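Udp-n-acetylglucosamine pyrophosphorylase (PDB 4BQH) probably catalyses the formation of UDP-N-acetylglucosamine and diphosphate from UTP and N-acetylglucosamine 1-phosphate, the step that completes synthesis of this nucleotide sugar. Local coordinates at residues P132-F136 against K145-M149; T137-L141 against V452-L456. All coordinates share one frame. Residue numbers count along the deposited sequence, not the author numbering.

Contact 1: P132-F136 against K145-M149; sequences PKGFF and KSLFM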
ATOM      1  N   PRO A 132     -10.946 -11.296  -3.928  1.00 16.77           N
ATOM      2  CA  PRO A 132      -9.940 -10.253  -3.720  1.00 15.54           C
ATOM      3  C   PRO A 132      -8.998 -10.636  -2.604  1.00 13.97           C
ATOM      4  O   PRO A 132      -9.398 -11.302  -1.642  1.00 13.06           O
ATOM      5  CB  PRO A 132     -10.786  -9.025  -3.340  1.00 15.14           C
ATOM      6  CG  PRO A 132     -12.084  -9.284  -4.001  1.00 15.66           C
ATOM      7  CD  PRO A 132     -12.310 -10.749  -3.786  1.00 16.29           C
ATOM      8  N   LYS A 133      -7.742 -10.237  -2.725  1.00 13.36           N
ATOM      9  CA  LYS A 133      -6.747 -10.636  -1.730  1.00 13.27           C
ATOM     10  C   LYS A 133      -7.074 -10.218  -0.303  1.00 12.59           C
ATOM     11  O   LYS A 133      -6.729 -10.938   0.639  1.00 12.36           O
ATOM     12  CB  LYS A 133      -5.331 -10.167  -2.117  1.00 14.13           C
ATOM     13  CG  LYS A 133      -4.268 -10.714  -1.159  1.00 15.73           C
ATOM     14  CD  LYS A 133      -2.853 -10.455  -1.628  1.00 16.43           C
ATOM     15  CE  LYS A 133      -2.477 -11.359  -2.805  1.00 16.17           C
ATOM     16  NZ  LYS A 133      -1.097 -11.046  -3.230  1.00 16.47           N
ATOM     17  N   GLY A 134      -7.751  -9.079  -0.133  1.00 12.23           N
ATOM     18  CA  GLY A 134      -8.137  -8.629   1.204  1.00 12.08           C
ATOM     19  C   GLY A 134      -9.062  -9.589   1.943  1.00 11.85           C
ATOM     20  O   GLY A 134      -9.166  -9.539   3.170  1.00 10.83           O
ATOM     21  N   PHE A 135      -9.733 -10.462   1.198  1.00 12.45           N
ATOM     22  CA  PHE A 135     -10.620 -11.474   1.807  1.00 13.13           C
ATOM     23  C   PHE A 135      -9.806 -12.612   2.428  1.00 13.24           C
ATOM     24  O   PHE A 135     -10.328 -13.389   3.260  1.00 13.56           O
ATOM     25  CB  PHE A 135     -11.563 -12.113   0.751  1.00 13.24           C
ATOM     26  CG  PHE A 135     -12.635 -11.206   0.188  1.00 14.25           C
ATOM     27  CD1 PHE A 135     -12.430  -9.850  -0.025  1.00 14.75           C
ATOM     28  CD2 PHE A 135     -13.848 -11.755  -0.223  1.00 14.69           C
ATOM     29  CE1 PHE A 135     -13.415  -9.060  -0.587  1.00 15.08           C
ATOM     30  CE2 PHE A 135     -14.841 -10.961  -0.774  1.00 15.35           C
ATOM     31  CZ  PHE A 135     -14.623  -9.614  -0.960  1.00 14.10           C
ATOM     32  N   PHE A 136      -8.544 -12.743   2.019  1.00 13.76           N
ATOM     33  CA  PHE A 136      -7.721 -13.911   2.386  1.00 13.97           C
ATOM     34  C   PHE A 136      -7.504 -14.040   3.891  1.00 14.27           C
ATOM     35  O   PHE A 136      -7.193 -13.048   4.576  1.00 13.69           O
ATOM     36  CB  PHE A 136      -6.369 -13.872   1.663  1.00 14.11           C
ATOM     37  CG  PHE A 136      -5.507 -15.085   1.901  1.00 14.69           C
ATOM     38  CD1 PHE A 136      -5.726 -16.264   1.188  1.00 15.81           C
ATOM     39  CD2 PHE A 136      -4.464 -15.047   2.828  1.00 15.06           C
ATOM     40  CE1 PHE A 136      -4.941 -17.392   1.418  1.00 15.42           C
ATOM     41  CE2 PHE A 136      -3.672 -16.169   3.051  1.00 15.92           C
ATOM     42  CZ  PHE A 136      -3.912 -17.339   2.340  1.00 15.34           C
ATOM     43  N   LYS A 145      -9.047 -14.119  10.908  1.00 17.88           N
ATOM     44  CA  LYS A 145      -9.394 -12.805  10.392  1.00 15.83           C
ATOM     45  C   LYS A 145      -8.826 -12.640   8.997  1.00 14.89           C
ATOM     46  O   LYS A 145      -7.701 -13.065   8.736  1.00 14.86           O
ATOM     47  CB  LYS A 145      -8.811 -11.721  11.301  1.00 15.50           C
ATOM     48  CG  LYS A 145      -9.350 -11.769  12.729  1.00 14.62           C
ATOM     49  CD  LYS A 145      -8.663 -10.742  13.581  1.00 14.45           C
ATOM     50  CE  LYS A 145      -9.158 -10.859  15.028  1.00 14.74           C
ATOM     51  NZ  LYS A 145      -8.349  -9.943  15.878  1.00 15.15           N
ATOM     52  N   SER A 146      -9.620 -12.034   8.122  1.00 13.58           N
ATOM     53  CA  SER A 146      -9.151 -11.626   6.793  1.00 12.68           C
ATOM     54  C   SER A 146      -8.059 -10.547   6.878  1.00 12.00           C
ATOM     55  O   SER A 146      -7.879  -9.883   7.902  1.00 11.74           O
ATOM     56  CB  SER A 146     -10.317 -11.139   5.914  1.00 12.11           C
ATOM     57  OG  SER A 146     -10.934  -9.937   6.389  1.00 12.20           O
ATOM     58  N   LEU A 147      -7.315 -10.389   5.794  1.00 10.89           N
ATOM     59  CA  LEU A 147      -6.383  -9.281   5.713  1.00 10.35           C
ATOM     60  C   LEU A 147      -7.108  -7.930   5.877  1.00 10.14           C
ATOM     61  O   LEU A 147      -6.617  -7.080   6.611  1.00  9.98           O
ATOM     62  CB  LEU A 147      -5.554  -9.355   4.419  1.00 10.44           C
ATOM     63  CG  LEU A 147      -4.650 -10.595   4.315  1.00 10.65           C
ATOM     64  CD1 LEU A 147      -4.065 -10.610   2.905  1.00 10.56           C
ATOM     65  CD2 LEU A 147      -3.545 -10.595   5.358  1.00 10.90           C
ATOM     66  N   PHE A 148      -8.270  -7.745   5.246  1.00 10.62           N
ATOM     67  CA  PHE A 148      -9.057  -6.507   5.458  1.00 11.03           C
ATOM     68  C   PHE A 148      -9.357  -6.291   6.942  1.00 11.68           C
ATOM     69  O   PHE A 148      -9.162  -5.208   7.458  1.00 11.49           O
ATOM     70  CB  PHE A 148     -10.376  -6.491   4.677  1.00 11.03           C
ATOM     71  CG  PHE A 148     -10.254  -6.059   3.235  1.00 11.57           C
ATOM     72  CD1 PHE A 148      -9.535  -4.917   2.882  1.00 11.70           C
ATOM     73  CD2 PHE A 148     -10.950  -6.743   2.230  1.00 11.51           C
ATOM     74  CE1 PHE A 148      -9.465  -4.500   1.547  1.00 12.00           C
ATOM     75  CE2 PHE A 148     -10.888  -6.321   0.884  1.00 11.54           C
ATOM     76  CZ  PHE A 148     -10.137  -5.202   0.542  1.00 11.17           C
ATOM     77  N   MET A 149      -9.807  -7.337   7.625  1.00 12.30           N
ATOM     78  CA  MET A 149     -10.199  -7.198   9.016  1.00 12.73           C
ATOM     79  C   MET A 149      -9.041  -6.739   9.882  1.00 12.46           C
ATOM     80  O   MET A 149      -9.210  -5.843  10.702  1.00 12.37           O
ATOM     81  CB  MET A 149     -10.772  -8.516   9.551  1.00 12.93           C
ATOM     82  CG  MET A 149     -11.190  -8.434  11.008  1.00 14.23           C
ATOM     83  SD  MET A 149     -12.264  -9.843  11.316  1.00 17.32           S
ATOM     84  CE  MET A 149     -12.745  -9.508  13.007  1.00 17.42           C
TER
HETATM   85  O   HOH W   1      -5.457 -13.298   6.920  1.00 24.41           O
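Two backbone hydrogen bonds tie the 3-10 turn at 133-135, and F136 just after it, to the start of helix 147-166: F148 N gives to G134 O (2.9 Å, nearly linear) and L147 N to F136 O (2.9 Å, more bent). S146, at the N-cap, takes M149 N on its OG at 3.1 Å. F136 O also receives a CA-H...O contact from S146 CA (3.3 Å), and water 1 bridges it to K145 O, 2.9 Å from each.

The F148 ring lies over G134, whose CA sits 3.7 Å from the ring centroid in a CH-pi contact; a CB here would clash with F148 CE2. The F135 and F148 rings touch edge to edge, CD1 to CE2, at 4.0 Å, while F135 itself stacks on F191 of helix 185-194. L147 CD1 reaches F136 CB at 4.2 Å.

The PKG of 132-134 ends the glycine-rich nucleotidyltransferase signature of UDPGP enzymes. S146 thus caps the helix start, and the carbonyls of G134 and F136 take the two NH groups before M149, with glycine allowing the close approach.

Contact 2: T137-L141 against V452-L456; sequences TCDGL and VRLLL
Residues 137-141 form an irregular, mostly extended loop that packs against one face of the segment 452-456, a regular piece of helix 448-471 in which L456 N bonds to V452 O at 2.9 Å. C138 and D139 have phi/psi of -71/130 and -71/157; the chain then turns at G140 (93/-2) and is extended again at L141 (-113/137). The positive phi of G140 would press a CB against the carbonyl O of D139, so the turn suits a residue without a side chain. The closest CA pair is G140 with V452, 6.9 Å apart, and no hydrogen bond joins the segments.

V452 (chi1 t) points toward the loop and packs against one side of its bend. Its CG2 lies 3.8 Å from C138 CB and 3.7 Å from D139 O; its CG1 lies 3.9 Å from G140 O and 3.8 Å from L141 CD2. L141, in the mt rotamer, leaves its backbone sideways but bends its tip to the helix, so that CD2 also comes to 4.0 Å from CD2 of L455 (tp) and 4.1 Å from CD2 of L456 (mt). V452, L455 and L456 thus present one helical face, spaced i, i+3 and i+4, and L141 packs against all three. E503 of strand 501-504 touches both L141 and L456, and L284 lies against V452.

This is apolar loop-on-helix packing, burying 213 Å² in total. With no hydrogen bond or charge pair across it, the contact depends on the fit of V452 against the loop and of L141 against the leucines.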
ATOM      1  N   THR A 137      -7.656 -15.268   4.391  1.00 15.17           N
ATOM      2  CA  THR A 137      -7.446 -15.588   5.811  1.00 16.76           C
ATOM      3  C   THR A 137      -6.242 -16.508   5.931  1.00 18.41           C
ATOM      4  O   THR A 137      -6.233 -17.614   5.377  1.00 19.53           O
ATOM      5  CB  THR A 137      -8.713 -16.244   6.422  1.00 17.42           C
ATOM      6  OG1 THR A 137      -9.797 -15.317   6.316  1.00 18.75           O
ATOM      7  CG2 THR A 137      -8.512 -16.599   7.885  1.00 18.19           C
ATOM      8  N   CYS A 138      -5.210 -16.049   6.625  1.00 19.20           N
ATOM      9  CA  CYS A 138      -4.014 -16.864   6.826  1.00 19.58           C
ATOM     10  C   CYS A 138      -4.272 -18.022   7.782  1.00 22.06           C
ATOM     11  O   CYS A 138      -4.806 -17.826   8.868  1.00 20.75           O
ATOM     12  CB  CYS A 138      -2.877 -16.021   7.393  1.00 20.30           C
ATOM     13  SG  CYS A 138      -2.203 -14.809   6.255  1.00 20.32           S
ATOM     14  N   ASP A 139      -3.883 -19.229   7.361  1.00 23.94           N
ATOM     15  CA  ASP A 139      -3.808 -20.368   8.260  1.00 27.75           C
ATOM     16  C   ASP A 139      -2.644 -20.167   9.200  1.00 25.76           C
ATOM     17  O   ASP A 139      -1.680 -19.447   8.886  1.00 27.18           O
ATOM     18  CB  ASP A 139      -3.566 -21.656   7.471  1.00 31.01           C
ATOM     19  CG  ASP A 139      -4.680 -21.957   6.498  1.00 33.29           C
ATOM     20  OD1 ASP A 139      -5.856 -21.652   6.803  1.00 38.32           O
ATOM     21  OD2 ASP A 139      -4.367 -22.492   5.421  1.00 37.14           O
ATOM     22  N   GLY A 140      -2.706 -20.819  10.348  1.00 24.12           N
ATOM     23  CA  GLY A 140      -1.625 -20.724  11.290  1.00 23.34           C
ATOM     24  C   GLY A 140      -1.845 -19.632  12.315  1.00 21.65           C
ATOM     25  O   GLY A 140      -1.000 -19.427  13.178  1.00 23.61           O
ATOM     26  N   LEU A 141      -2.952 -18.907  12.187  1.00 20.60           N
ATOM     27  CA  LEU A 141      -3.308 -17.915  13.190  1.00 18.93           C
ATOM     28  C   LEU A 141      -4.561 -18.362  13.914  1.00 19.54           C
ATOM     29  O   LEU A 141      -5.520 -18.820  13.292  1.00 20.18           O
ATOM     30  CB  LEU A 141      -3.517 -16.533  12.572  1.00 18.53           C
ATOM     31  CG  LEU A 141      -2.288 -15.927  11.878  1.00 17.56           C
ATOM     32  CD1 LEU A 141      -2.701 -14.661  11.143  1.00 16.97           C
ATOM     33  CD2 LEU A 141      -1.179 -15.625  12.891  1.00 16.87           C
ATOM     34  N   VAL A 452       3.236 -15.223   8.407  1.00 11.82           N
ATOM     35  CA  VAL A 452       2.814 -15.632   9.761  1.00 12.24           C
ATOM     36  C   VAL A 452       4.028 -15.858  10.653  1.00 11.78           C
ATOM     37  O   VAL A 452       4.031 -15.429  11.787  1.00 11.69           O
ATOM     38  CB  VAL A 452       1.835 -16.840   9.746  1.00 12.67           C
ATOM     39  CG1 VAL A 452       1.667 -17.473  11.143  1.00 13.84           C
ATOM     40  CG2 VAL A 452       0.482 -16.440   9.147  1.00 13.55           C
ATOM     41  N   ARG A 453       5.083 -16.513  10.157  1.00 11.72           N
ATOM     42  CA  ARG A 453       6.291 -16.633  10.969  1.00 12.12           C
ATOM     43  C   ARG A 453       6.837 -15.279  11.427  1.00 12.06           C
ATOM     44  O   ARG A 453       7.230 -15.140  12.570  1.00 11.45           O
ATOM     45  CB  ARG A 453       7.396 -17.429  10.235  1.00 13.53           C
ATOM     46  CG  ARG A 453       8.754 -17.461  10.949  1.00 14.94           C
ATOM     47  CD  ARG A 453       9.827 -18.135  10.064  1.00 16.64           C
ATOM     48  NE  ARG A 453       9.279 -19.384   9.544  1.00 18.27           N
ATOM     49  CZ  ARG A 453       9.026 -19.623   8.261  1.00 17.91           C
ATOM     50  NH1 ARG A 453       9.342 -18.731   7.307  1.00 18.31           N
ATOM     51  NH2 ARG A 453       8.495 -20.769   7.930  1.00 20.51           N
ATOM     52  N   LEU A 454       6.885 -14.278  10.540  1.00 11.31           N
ATOM     53  CA  LEU A 454       7.402 -12.966  10.949  1.00 12.20           C
ATOM     54  C   LEU A 454       6.485 -12.311  11.991  1.00 11.52           C
ATOM     55  O   LEU A 454       6.971 -11.691  12.945  1.00 11.37           O
ATOM     56  CB  LEU A 454       7.529 -12.024   9.744  1.00 12.99           C
ATOM     57  CG  LEU A 454       8.545 -12.480   8.671  1.00 13.84           C
ATOM     58  CD1 LEU A 454       8.460 -11.531   7.477  1.00 15.00           C
ATOM     59  CD2 LEU A 454       9.962 -12.524   9.216  1.00 14.98           C
ATOM     60  N   LEU A 455       5.185 -12.462  11.789  1.00 11.49           N
ATOM     61  CA  LEU A 455       4.182 -11.866  12.702  1.00 12.01           C
ATOM     62  C   LEU A 455       4.357 -12.441  14.098  1.00 12.50           C
ATOM     63  O   LEU A 455       4.514 -11.698  15.084  1.00 12.37           O
ATOM     64  CB  LEU A 455       2.750 -12.097  12.198  1.00 12.12           C
ATOM     65  CG  LEU A 455       1.628 -11.357  12.965  1.00 12.10           C
ATOM     66  CD1 LEU A 455       1.641  -9.855  12.649  1.00 13.37           C
ATOM     67  CD2 LEU A 455       0.258 -11.928  12.663  1.00 12.85           C
ATOM     68  N   LEU A 456       4.391 -13.766  14.185  1.00 12.58           N
ATOM     69  CA  LEU A 456       4.609 -14.400  15.496  1.00 13.66           C
ATOM     70  C   LEU A 456       5.940 -14.017  16.126  1.00 14.20           C
ATOM     71  O   LEU A 456       6.028 -13.737  17.321  1.00 14.59           O
ATOM     72  CB  LEU A 456       4.460 -15.920  15.396  1.00 14.01           C
ATOM     73  CG  LEU A 456       3.123 -16.457  14.903  1.00 15.65           C
ATOM     74  CD1 LEU A 456       3.080 -17.966  15.109  1.00 16.95           C
ATOM     75  CD2 LEU A 456       1.945 -15.792  15.587  1.00 16.19           C
TER

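In the fold
The two contacts share one connection, the loop between strand 129-130 and helix 147-166, and their centres are about 13 Å apart on the same side of the chain's centre. Along the chain the order is 132-136, 137-141, 145-149, then 452-456, so the segments alternate: contact 1 closes the loop on itself over eight residues, and contact 2 ties the part inside that closure to helix 448-471, more than 300 residues later. They touch where T137 CG2 packs against K145 O at 3.7 Å. L284 links them again, touching L147 in one and V452 in the other. Together they join early and late portions of the uridylyltransferase family region, which belongs to the GT-A clan.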